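Local coordinates for DisA protein (Sorangium cellulosum, PDB 6CCA) that probably transfers methyl groups to a carbon of polyketide intermediates, building the gem-dimethyl group of disorazol on a trans-acyltransferase assembly line, at residues L68-C71 with I72-M76; L157-A160 with C161-Y165; T197-H200 with F201-L204; V205-S208 with L209-L213. All blocks are in the same frame, centred on the assembly; numbering follows the deposited sequence.

Contact 1: residues L68-C71 with I72-M76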
loop_
_atom_site.group_PDB
_atom_site.type_symbol
_atom_site.label_atom_id
_atom_site.label_comp_id
_atom_site.label_asym_id
_atom_site.label_seq_id
_atom_site.Cartn_x
_atom_site.Cartn_y
_atom_site.Cartn_z
ATOM N N LEU A 68 -15.364 -1.961 16.255
ATOM C CA LEU A 68 -16.209 -1.591 15.125
ATOM C C LEU A 68 -16.666 -2.831 14.395
ATOM O O LEU A 68 -17.819 -2.907 13.965
ATOM C CB LEU A 68 -15.370 -0.664 14.176
ATOM C CG LEU A 68 -16.182 0.079 13.103
ATOM C CD1 LEU A 68 -17.298 1.000 13.642
ATOM C CD2 LEU A 68 -15.155 0.825 12.228
ATOM N N LEU A 69 -15.730 -3.767 14.171
ATOM C CA LEU A 69 -16.058 -4.995 13.520
ATOM C C LEU A 69 -17.113 -5.792 14.317
ATOM O O LEU A 69 -18.056 -6.312 13.737
ATOM C CB LEU A 69 -14.795 -5.826 13.291
ATOM C CG LEU A 69 -15.031 -7.167 12.645
ATOM C CD1 LEU A 69 -15.744 -7.095 11.320
ATOM C CD2 LEU A 69 -13.691 -7.908 12.472
ATOM N N LEU A 70 -16.943 -5.906 15.608
ATOM C CA LEU A 70 -17.975 -6.583 16.405
ATOM C C LEU A 70 -19.349 -5.906 16.183
ATOM O O LEU A 70 -20.386 -6.592 15.946
ATOM C CB LEU A 70 -17.629 -6.584 17.852
ATOM C CG LEU A 70 -18.638 -7.295 18.790
ATOM C CD1 LEU A 70 -18.988 -8.718 18.378
ATOM C CD2 LEU A 70 -18.128 -7.262 20.252
ATOM N N CYS A 71 -19.343 -4.574 16.215
ATOM C CA CYS A 71 -20.543 -3.778 15.948
ATOM C C CYS A 71 -21.138 -4.083 14.583
ATOM O O CYS A 71 -22.371 -4.245 14.487
ATOM C CB CYS A 71 -20.287 -2.297 16.161
ATOM S SG CYS A 71 -21.832 -1.352 16.340
ATOM N N ILE A 72 -20.324 -4.249 13.533
ATOM C CA ILE A 72 -20.862 -4.579 12.215
ATOM C C ILE A 72 -21.632 -5.923 12.233
ATOM O O ILE A 72 -22.785 -6.041 11.775
ATOM C CB ILE A 72 -19.708 -4.667 11.190
ATOM C CG1 ILE A 72 -19.195 -3.246 10.916
ATOM C CG2 ILE A 72 -20.168 -5.394 9.917
ATOM C CD1 ILE A 72 -17.843 -3.169 10.249
ATOM N N PHE A 73 -21.019 -6.941 12.785
ATOM C CA PHE A 73 -21.771 -8.212 12.978
ATOM C C PHE A 73 -23.086 -8.042 13.781
ATOM O O PHE A 73 -24.139 -8.617 13.389
ATOM C CB PHE A 73 -20.876 -9.270 13.606
ATOM C CG PHE A 73 -19.913 -9.905 12.638
ATOM C CD1 PHE A 73 -20.322 -10.955 11.819
ATOM C CD2 PHE A 73 -18.615 -9.485 12.577
ATOM C CE1 PHE A 73 -19.439 -11.566 10.933
ATOM C CE2 PHE A 73 -17.711 -10.083 11.706
ATOM C CZ PHE A 73 -18.103 -11.129 10.893
ATOM N N GLN A 74 -23.041 -7.297 14.890
ATOM C CA GLN A 74 -24.226 -7.093 15.708
ATOM C C GLN A 74 -25.304 -6.400 14.929
ATOM O O GLN A 74 -26.496 -6.816 14.990
ATOM C CB GLN A 74 -23.931 -6.308 16.959
ATOM C CG GLN A 74 -22.990 -7.057 17.864
ATOM C CD GLN A 74 -22.670 -6.372 19.127
ATOM O OE1 GLN A 74 -22.776 -5.134 19.263
ATOM N NE2 GLN A 74 -22.250 -7.170 20.113
ATOM N N ASP A 75 -24.909 -5.369 14.158
ATOM C CA ASP A 75 -25.847 -4.746 13.208
ATOM C C ASP A 75 -26.436 -5.735 12.228
ATOM O O ASP A 75 -27.512 -5.517 11.781
ATOM C CB ASP A 75 -25.173 -3.671 12.373
ATOM C CG ASP A 75 -24.760 -2.454 13.206
ATOM O OD1 ASP A 75 -25.263 -2.243 14.329
ATOM O OD2 ASP A 75 -23.936 -1.663 12.725
ATOM N N MET A 76 -25.707 -6.765 11.824
ATOM C CA MET A 76 -26.271 -7.801 10.981
ATOM C C MET A 76 -27.005 -8.936 11.750
ATOM O O MET A 76 -27.405 -9.916 11.122
ATOM C CB MET A 76 -25.189 -8.366 10.094
ATOM C CG MET A 76 -24.655 -7.381 9.063
ATOM S SD MET A 76 -23.145 -7.904 8.278
ATOM C CE MET A 76 -23.802 -8.863 6.954
#
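Four successive i to i+4 backbone bonds tie L68-C71 to I72-M76 as the last turns of helix 55-75: I72 N to L68 O, F73 N to L69 O, Q74 N to L70 O, and D75 N to C71 O, the shortest at 2.8 Å and nearly straight at 173°. L69 and F73 run side by side in the same direction, and L69 CD1 touches the ring at F73 CE2, 3.6 Å away. The carbonyl oxygen of L69 meets the same ring at its edge, 3.4 Å from F73 CD2. This pair faces helix 102-114, where L108, I111 and L112 pack on L69 and L112 also reaches F73. Q74 stretches back across L70: with CG opposite its own carbonyl carbon (chi1 -64°) and the chain extended, NE2 comes to 3.8 Å from L70 CG. The amide is held by partners beyond the helix, NE2 by the carbonyl oxygens of T132 and F79 and OE1 by the backbone N of K134. Helix 55-75 belongs to the helical part of the chain, apart from the Rossmann-like methyltransferase sheet; its last turns pack against helices 102-114 and 152-163, while Q74 and D75 at the end are partly exposed. I72 lays CG1 against L68 O at 3.4 Å. C71 SG stands 4.1 Å from D75 OD1, and D75 OD2 makes a weak hydrogen bond to the hydroxyl of Y162.

Contact 2: residues L157-A160 with C161-Y165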
loop_
_atom_site.group_PDB
_atom_site.type_symbol
_atom_site.label_atom_id
_atom_site.label_comp_id
_atom_site.label_asym_id
_atom_site.label_seq_id
_atom_site.Cartn_x
_atom_site.Cartn_y
_atom_site.Cartn_z
ATOM N N LEU A 157 -12.686 7.280 7.172
ATOM C CA LEU A 157 -12.892 6.243 6.176
ATOM C C LEU A 157 -13.565 4.981 6.799
ATOM O O LEU A 157 -14.434 4.379 6.201
ATOM C CB LEU A 157 -11.554 5.852 5.552
ATOM C CG LEU A 157 -11.698 4.691 4.554
ATOM C CD1 LEU A 157 -12.712 5.055 3.486
ATOM C CD2 LEU A 157 -10.369 4.316 3.879
ATOM N N LEU A 158 -13.050 4.509 7.950
ATOM C CA LEU A 158 -13.655 3.334 8.588
ATOM C C LEU A 158 -15.107 3.587 8.922
ATOM O O LEU A 158 -15.938 2.703 8.785
ATOM C CB LEU A 158 -12.933 2.982 9.861
ATOM C CG LEU A 158 -11.567 2.366 9.689
ATOM C CD1 LEU A 158 -11.051 2.012 11.041
ATOM C CD2 LEU A 158 -11.679 1.048 8.894
ATOM N N TRP A 159 -15.421 4.775 9.425
ATOM C CA TRP A 159 -16.818 5.122 9.758
ATOM C C TRP A 159 -17.719 5.160 8.537
ATOM O O TRP A 159 -18.810 4.604 8.563
ATOM C CB TRP A 159 -16.908 6.432 10.561
ATOM C CG TRP A 159 -18.230 6.578 11.257
ATOM C CD1 TRP A 159 -19.267 7.390 10.882
ATOM C CD2 TRP A 159 -18.712 5.777 12.339
ATOM N NE1 TRP A 159 -20.337 7.174 11.728
ATOM C CE2 TRP A 159 -20.032 6.174 12.602
ATOM C CE3 TRP A 159 -18.135 4.793 13.122
ATOM C CZ2 TRP A 159 -20.771 5.658 13.661
ATOM C CZ3 TRP A 159 -18.875 4.234 14.135
ATOM C CH2 TRP A 159 -20.181 4.684 14.416
ATOM N N ALA A 160 -17.214 5.649 7.399
ATOM C CA ALA A 160 -17.991 5.620 6.158
ATOM C C ALA A 160 -18.255 4.169 5.714
ATOM O O ALA A 160 -19.344 3.828 5.251
ATOM C CB ALA A 160 -17.289 6.432 5.051
ATOM N N CYS A 161 -17.271 3.308 5.863
ATOM C CA CYS A 161 -17.438 1.910 5.485
ATOM C C CYS A 161 -18.430 1.264 6.473
ATOM O O CYS A 161 -19.320 0.538 6.067
ATOM C CB CYS A 161 -16.118 1.158 5.567
ATOM S SG CYS A 161 -14.976 1.608 4.215
ATOM N N TYR A 162 -18.223 1.530 7.776
ATOM C CA TYR A 162 -19.095 1.010 8.856
ATOM C C TYR A 162 -20.577 1.220 8.546
ATOM O O TYR A 162 -21.441 0.290 8.586
ATOM C CB TYR A 162 -18.736 1.613 10.214
ATOM C CG TYR A 162 -19.877 1.409 11.187
ATOM C CD1 TYR A 162 -20.088 0.193 11.758
ATOM C CD2 TYR A 162 -20.741 2.425 11.509
ATOM C CE1 TYR A 162 -21.159 -0.041 12.603
ATOM C CE2 TYR A 162 -21.847 2.215 12.325
ATOM C CZ TYR A 162 -22.047 0.979 12.886
ATOM O OH TYR A 162 -23.139 0.714 13.693
ATOM N N ARG A 163 -20.874 2.450 8.171
ATOM C CA ARG A 163 -22.277 2.778 7.888
ATOM C C ARG A 163 -22.897 1.957 6.796
ATOM O O ARG A 163 -24.149 1.794 6.785
ATOM C CB ARG A 163 -22.449 4.277 7.648
ATOM C CG ARG A 163 -22.114 5.139 8.851
ATOM C CD ARG A 163 -22.362 6.635 8.598
ATOM N NE ARG A 163 -23.798 6.912 8.651
ATOM C CZ ARG A 163 -24.508 7.424 7.689
ATOM N NH1 ARG A 163 -23.934 7.788 6.558
ATOM N NH2 ARG A 163 -25.839 7.661 7.889
ATOM N N ARG A 164 -22.121 1.456 5.839
ATOM C CA ARG A 164 -22.675 0.687 4.771
ATOM C C ARG A 164 -22.229 -0.716 4.769
ATOM O O ARG A 164 -22.381 -1.446 3.733
ATOM C CB ARG A 164 -22.234 1.324 3.429
ATOM C CG ARG A 164 -22.561 2.789 3.346
ATOM C CD ARG A 164 -24.022 3.010 3.168
ATOM N NE ARG A 164 -24.582 2.334 1.989
ATOM C CZ ARG A 164 -24.489 2.784 0.732
ATOM N NH1 ARG A 164 -23.812 3.873 0.424
ATOM N NH2 ARG A 164 -25.105 2.125 -0.231
ATOM N N TYR A 165 -21.594 -1.152 5.866
ATOM C CA TYR A 165 -20.862 -2.460 5.830
ATOM C C TYR A 165 -21.741 -3.685 5.499
ATOM O O TYR A 165 -21.347 -4.531 4.710
ATOM C CB TYR A 165 -20.023 -2.718 7.126
ATOM C CG TYR A 165 -18.619 -3.253 6.785
ATOM C CD1 TYR A 165 -18.388 -4.631 6.628
ATOM C CD2 TYR A 165 -17.542 -2.369 6.592
ATOM C CE1 TYR A 165 -17.144 -5.088 6.299
ATOM C CE2 TYR A 165 -16.257 -2.823 6.258
ATOM C CZ TYR A 165 -16.061 -4.180 6.130
ATOM O OH TYR A 165 -14.811 -4.650 5.775
#
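An offset aromatic stack between W159 and Y162, one turn apart near the C-terminal end of helix 152-163, dominates this local contact between L157-A160 and C161-Y165. The six-membered ring of W159 and the ring of Y162 have centroids 4.5 Å apart and planes inclined by 30°. Y162 CD2 sits over one face of the indole, displaced toward its rim, and the nearest carbons are W159 CH2 and Y162 CE2 at 3.6 Å. Both side chains point the same way: they are three residues apart on the helix, and each CG lies opposite its backbone N (chi1 -162° for W159 and 163° for Y162). R163 comes across the pyrrole end of the same indole: its CG lies over a face, and its CD is 3.8 Å from W159 NE1. The contact there is made by the aliphatic part of the arginine. Three i to i+4 backbone bonds carry the helix beneath these groups, with Y162 N to L158 O the shortest at 2.8 Å. This helix packs against helix 55-75 within the helical part of the chain; L68 touches both stacked rings, and the hydroxyl of Y162 is hydrogen-bonded to K135 NZ. On another flank C161 SG faces L157 CD1 at 4.2 Å, with L179 of helix 175-179 against both residues. R164 occupies the N-cap position of helix 165-169, and its NE forms a salt bridge with E167 OE2, while its CG lies 3.9 Å from A160 O.

Contact 3: residues T197-H200 with F201-L204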
loop_
_atom_site.group_PDB
_atom_site.type_symbol
_atom_site.label_atom_id
_atom_site.label_comp_id
_atom_site.label_asym_id
_atom_site.label_seq_id
_atom_site.Cartn_x
_atom_site.Cartn_y
_atom_site.Cartn_z
ATOM N N THR A 197 1.768 10.447 8.992
ATOM C CA THR A 197 2.467 9.203 8.606
ATOM C C THR A 197 2.576 9.107 7.072
ATOM O O THR A 197 3.666 8.804 6.545
ATOM C CB THR A 197 1.808 7.946 9.211
ATOM O OG1 THR A 197 0.499 7.783 8.688
ATOM C CG2 THR A 197 1.774 8.025 10.757
ATOM N N ALA A 198 1.491 9.369 6.340
ATOM C CA ALA A 198 1.562 9.283 4.862
ATOM C C ALA A 198 2.646 10.287 4.328
ATOM O O ALA A 198 3.425 9.972 3.408
ATOM C CB ALA A 198 0.227 9.544 4.175
ATOM N N ASP A 199 2.632 11.505 4.866
ATOM C CA ASP A 199 3.559 12.514 4.380
ATOM C C ASP A 199 4.982 12.162 4.683
ATOM O O ASP A 199 5.852 12.383 3.847
ATOM C CB ASP A 199 3.231 13.894 4.986
ATOM C CG ASP A 199 1.954 14.491 4.425
ATOM O OD1 ASP A 199 1.463 14.042 3.373
ATOM O OD2 ASP A 199 1.474 15.438 5.078
ATOM N N HIS A 200 5.242 11.518 5.804
ATOM C CA HIS A 200 6.604 11.102 6.147
ATOM C C HIS A 200 7.157 10.157 5.061
ATOM O O HIS A 200 8.270 10.331 4.516
ATOM C CB HIS A 200 6.610 10.398 7.488
ATOM C CG HIS A 200 7.895 9.742 7.787
ATOM N ND1 HIS A 200 8.896 10.362 8.501
ATOM C CD2 HIS A 200 8.370 8.522 7.454
ATOM C CE1 HIS A 200 9.926 9.529 8.622
ATOM N NE2 HIS A 200 9.624 8.407 8.001
ATOM N N PHE A 201 6.390 9.148 4.745
ATOM C CA PHE A 201 6.780 8.218 3.687
ATOM C C PHE A 201 6.790 8.808 2.268
ATOM O O PHE A 201 7.661 8.443 1.489
ATOM C CB PHE A 201 6.074 6.867 3.801
ATOM C CG PHE A 201 6.433 6.164 5.079
ATOM C CD1 PHE A 201 7.622 5.499 5.217
ATOM C CD2 PHE A 201 5.559 6.234 6.183
ATOM C CE1 PHE A 201 7.910 4.857 6.418
ATOM C CE2 PHE A 201 5.892 5.662 7.386
ATOM C CZ PHE A 201 7.102 5.002 7.487
ATOM N N ASN A 202 5.851 9.701 1.961
ATOM C CA ASN A 202 5.842 10.416 0.663
ATOM C C ASN A 202 7.141 11.194 0.482
ATOM O O ASN A 202 7.789 11.200 -0.595
ATOM C CB ASN A 202 4.635 11.371 0.580
ATOM C CG ASN A 202 3.298 10.661 0.443
ATOM O OD1 ASN A 202 3.222 9.510 0.038
ATOM N ND2 ASN A 202 2.221 11.406 0.685
ATOM N N GLU A 203 7.596 11.787 1.570
ATOM C CA GLU A 203 8.799 12.591 1.543
ATOM C C GLU A 203 10.033 11.745 1.401
ATOM O O GLU A 203 10.930 12.164 0.669
ATOM C CB GLU A 203 8.893 13.550 2.740
ATOM C CG GLU A 203 7.810 14.635 2.694
ATOM C CD GLU A 203 7.931 15.634 1.526
ATOM O OE1 GLU A 203 9.019 15.840 0.944
ATOM O OE2 GLU A 203 6.881 16.186 1.143
ATOM N N LEU A 204 10.029 10.540 2.000
ATOM C CA LEU A 204 11.122 9.600 1.798
ATOM C C LEU A 204 11.228 9.098 0.383
ATOM O O LEU A 204 12.317 8.932 -0.132
ATOM C CB LEU A 204 11.062 8.374 2.758
ATOM C CG LEU A 204 11.490 8.577 4.185
ATOM C CD1 LEU A 204 11.268 7.269 4.920
ATOM C CD2 LEU A 204 12.981 8.989 4.182
HETATM O O HOH W 1 2.734 14.307 1.210
#
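H200 has CG opposite its backbone N (chi1 170°), beside its carbonyl carbon, whereas F201 sends CG to the other side, beside its backbone N (chi1 -63°), and the two rings of these adjacent residues meet edge to face. H200 CD2 stands over the centre of the F201 ring, 3.7 Å from F201 CZ, with the planes at 76°. Beyond it, L204 CD1 approaches H200 NE2 to 3.7 Å, and that nitrogen is hydrogen-bonded to NE2 of H392. The F201 ring also has T197 O at its edge, 3.2 Å from CD2. Along another flank, a water joins D199 and N202, donating to D199 OD1 at 2.5 Å and accepting from N202 ND2 at 3.0 Å. Both groups have further partners, D199 OD1 in the backbone N of G194 and N202 ND2 in the carbonyl of Y192. Four i to i+4 backbone bonds, F201 N to T197 O through L204 N to H200 O, run through the contact. F201 reaches strands 330-337 and 402-409. The arrangement is that of the N-terminal part of a long helix, 196-216, laid against the central sheet of a Rossmann-like methyltransferase domain.

Contact 4: residues V205-S208 with L209-L213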
loop_
_atom_site.group_PDB
_atom_site.type_symbol
_atom_site.label_atom_id
_atom_site.label_comp_id
_atom_site.label_asym_id
_atom_site.label_seq_id
_atom_site.Cartn_x
_atom_site.Cartn_y
_atom_site.Cartn_z
ATOM N N VAL A 205 10.110 8.921 -0.314
ATOM C CA VAL A 205 10.220 8.558 -1.727
ATOM C C VAL A 205 10.874 9.708 -2.561
ATOM O O VAL A 205 11.750 9.485 -3.356
ATOM C CB VAL A 205 8.853 8.227 -2.331
ATOM C CG1 VAL A 205 8.874 8.182 -3.874
ATOM C CG2 VAL A 205 8.234 6.982 -1.716
ATOM N N ILE A 206 10.408 10.924 -2.353
ATOM C CA ILE A 206 10.899 12.108 -3.044
ATOM C C ILE A 206 12.396 12.249 -2.763
ATOM O O ILE A 206 13.175 12.465 -3.660
ATOM C CB ILE A 206 10.149 13.371 -2.621
ATOM C CG1 ILE A 206 8.740 13.368 -3.228
ATOM C CG2 ILE A 206 10.841 14.651 -3.161
ATOM C CD1 ILE A 206 7.797 14.452 -2.727
ATOM N N LYS A 207 12.773 12.133 -1.515
ATOM C CA LYS A 207 14.181 12.225 -1.146
ATOM C C LYS A 207 15.009 11.190 -1.892
ATOM O O LYS A 207 16.146 11.474 -2.354
ATOM C CB LYS A 207 14.317 12.001 0.384
ATOM C CG LYS A 207 15.752 12.113 0.942
ATOM C CD LYS A 207 16.302 13.442 0.601
ATOM C CE LYS A 207 17.494 13.863 1.468
ATOM N NZ LYS A 207 18.195 14.965 0.710
ATOM N N SER A 208 14.508 9.956 -1.996
ATOM C CA SER A 208 15.232 8.947 -2.683
ATOM C C SER A 208 15.477 9.343 -4.109
ATOM O O SER A 208 16.548 9.104 -4.646
ATOM C CB SER A 208 14.530 7.604 -2.619
ATOM O OG SER A 208 14.267 7.116 -1.290
ATOM N N LEU A 209 14.459 9.897 -4.770
ATOM C CA LEU A 209 14.595 10.241 -6.155
ATOM C C LEU A 209 15.593 11.380 -6.354
ATOM O O LEU A 209 16.389 11.373 -7.313
ATOM C CB LEU A 209 13.216 10.592 -6.772
ATOM C CG LEU A 209 12.162 9.477 -6.718
ATOM C CD1 LEU A 209 10.845 10.059 -7.272
ATOM C CD2 LEU A 209 12.515 8.193 -7.442
ATOM N N LEU A 210 15.539 12.377 -5.482
ATOM C CA LEU A 210 16.415 13.507 -5.597
ATOM C C LEU A 210 17.850 13.110 -5.311
ATOM O O LEU A 210 18.785 13.618 -5.963
ATOM C CB LEU A 210 15.942 14.597 -4.668
ATOM C CG LEU A 210 14.653 15.289 -5.138
ATOM C CD1 LEU A 210 14.253 16.371 -4.180
ATOM C CD2 LEU A 210 14.744 15.902 -6.524
ATOM N N VAL A 211 18.052 12.173 -4.379
ATOM C CA VAL A 211 19.425 11.680 -4.123
ATOM C C VAL A 211 19.951 10.942 -5.341
ATOM O O VAL A 211 21.124 11.093 -5.785
ATOM C CB VAL A 211 19.433 10.844 -2.838
ATOM C CG1 VAL A 211 20.634 9.899 -2.754
ATOM C CG2 VAL A 211 19.316 11.812 -1.674
ATOM N N PHE A 212 19.076 10.205 -5.973
ATOM C CA PHE A 212 19.469 9.519 -7.204
ATOM C C PHE A 212 19.883 10.519 -8.269
ATOM O O PHE A 212 20.959 10.372 -8.907
ATOM C CB PHE A 212 18.334 8.631 -7.715
ATOM C CG PHE A 212 18.719 7.820 -8.895
ATOM C CD1 PHE A 212 18.674 8.333 -10.156
ATOM C CD2 PHE A 212 19.253 6.546 -8.699
ATOM C CE1 PHE A 212 19.055 7.523 -11.221
ATOM C CE2 PHE A 212 19.628 5.746 -9.750
ATOM C CZ PHE A 212 19.540 6.255 -11.021
ATOM N N LEU A 213 19.059 11.511 -8.485
ATOM C CA LEU A 213 19.326 12.495 -9.505
ATOM C C LEU A 213 20.612 13.253 -9.209
ATOM O O LEU A 213 21.378 13.498 -10.082
ATOM C CB LEU A 213 18.151 13.444 -9.707
ATOM C CG LEU A 213 16.979 12.776 -10.414
ATOM C CD1 LEU A 213 15.670 13.489 -10.210
ATOM C CD2 LEU A 213 17.240 12.662 -11.880
#
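V205, I206 and L209 make the buried, packed side of this contact on helix 196-216, and the chain of K207 its exposed side. The side chains of I206 and L210 lie alongside each other and point the same way, I206 CG2 meeting L210 CD1 at 4.0 Å; L210 is at the partly exposed margin. The branch of I206 that does the touching, CG2, is the one opposite its backbone N. One residue earlier in each segment, L209 sets CG against V205 O at 3.4 Å, and its CD1 comes only to 4.4 Å from V205 CG1. Four i to i+4 backbone bonds run beneath these groups; that from V211 N to K207 O is 2.9 Å long. I206 and L209 face helix 239-246, and V205 and L209 also touch strand 300-306, so this side of the helix packs on both that helix and a parallel strand of the mixed sheet in the Rossmann-like methyltransferase fold. F212 continues this buried side by turning its ring edge-to-face with that of W331. S208, also buried, has its hydroxyl hydrogen-bonded to L204 O one turn earlier, which satisfies a polar group among apolar neighbours, with I41 of helix 34-41 nearby. K207, by contrast, is exposed. Its chain bends at chi2 (57°) and then runs out extended, passing obliquely over V211, so that NZ stands 4.1 Å from V211 CG2. That methyl also rests on K207 O at 3.3 Å, and V211 is buried beneath the lysine, against S37 and I41.

How the contacts relate
Contacts 1 and 2 belong to the helical part of the chain and touch each other, with L68 CD1 3.5 Å from Y162 CD1; contacts 3 and 4 adjoin on helix 196-216, against the methyltransferase sheet. Contacts 1 and 4, both largely buried, lie on opposite sides of the chain's centre, their centres about 44 Å apart. Contacts 2 and 3 are only partly buried and depend more on aromatic rings: a parallel-displaced pair in one, an edge-to-face histidine-phenylalanine pair in the other. Polar groups differ too. Contact 3 has a bridging water between its side chains, contact 4 is mainly aliphatic, and in contact 1 the amide of Q74 bonds to loop backbone and D75 weakly to Y162 of contact 2.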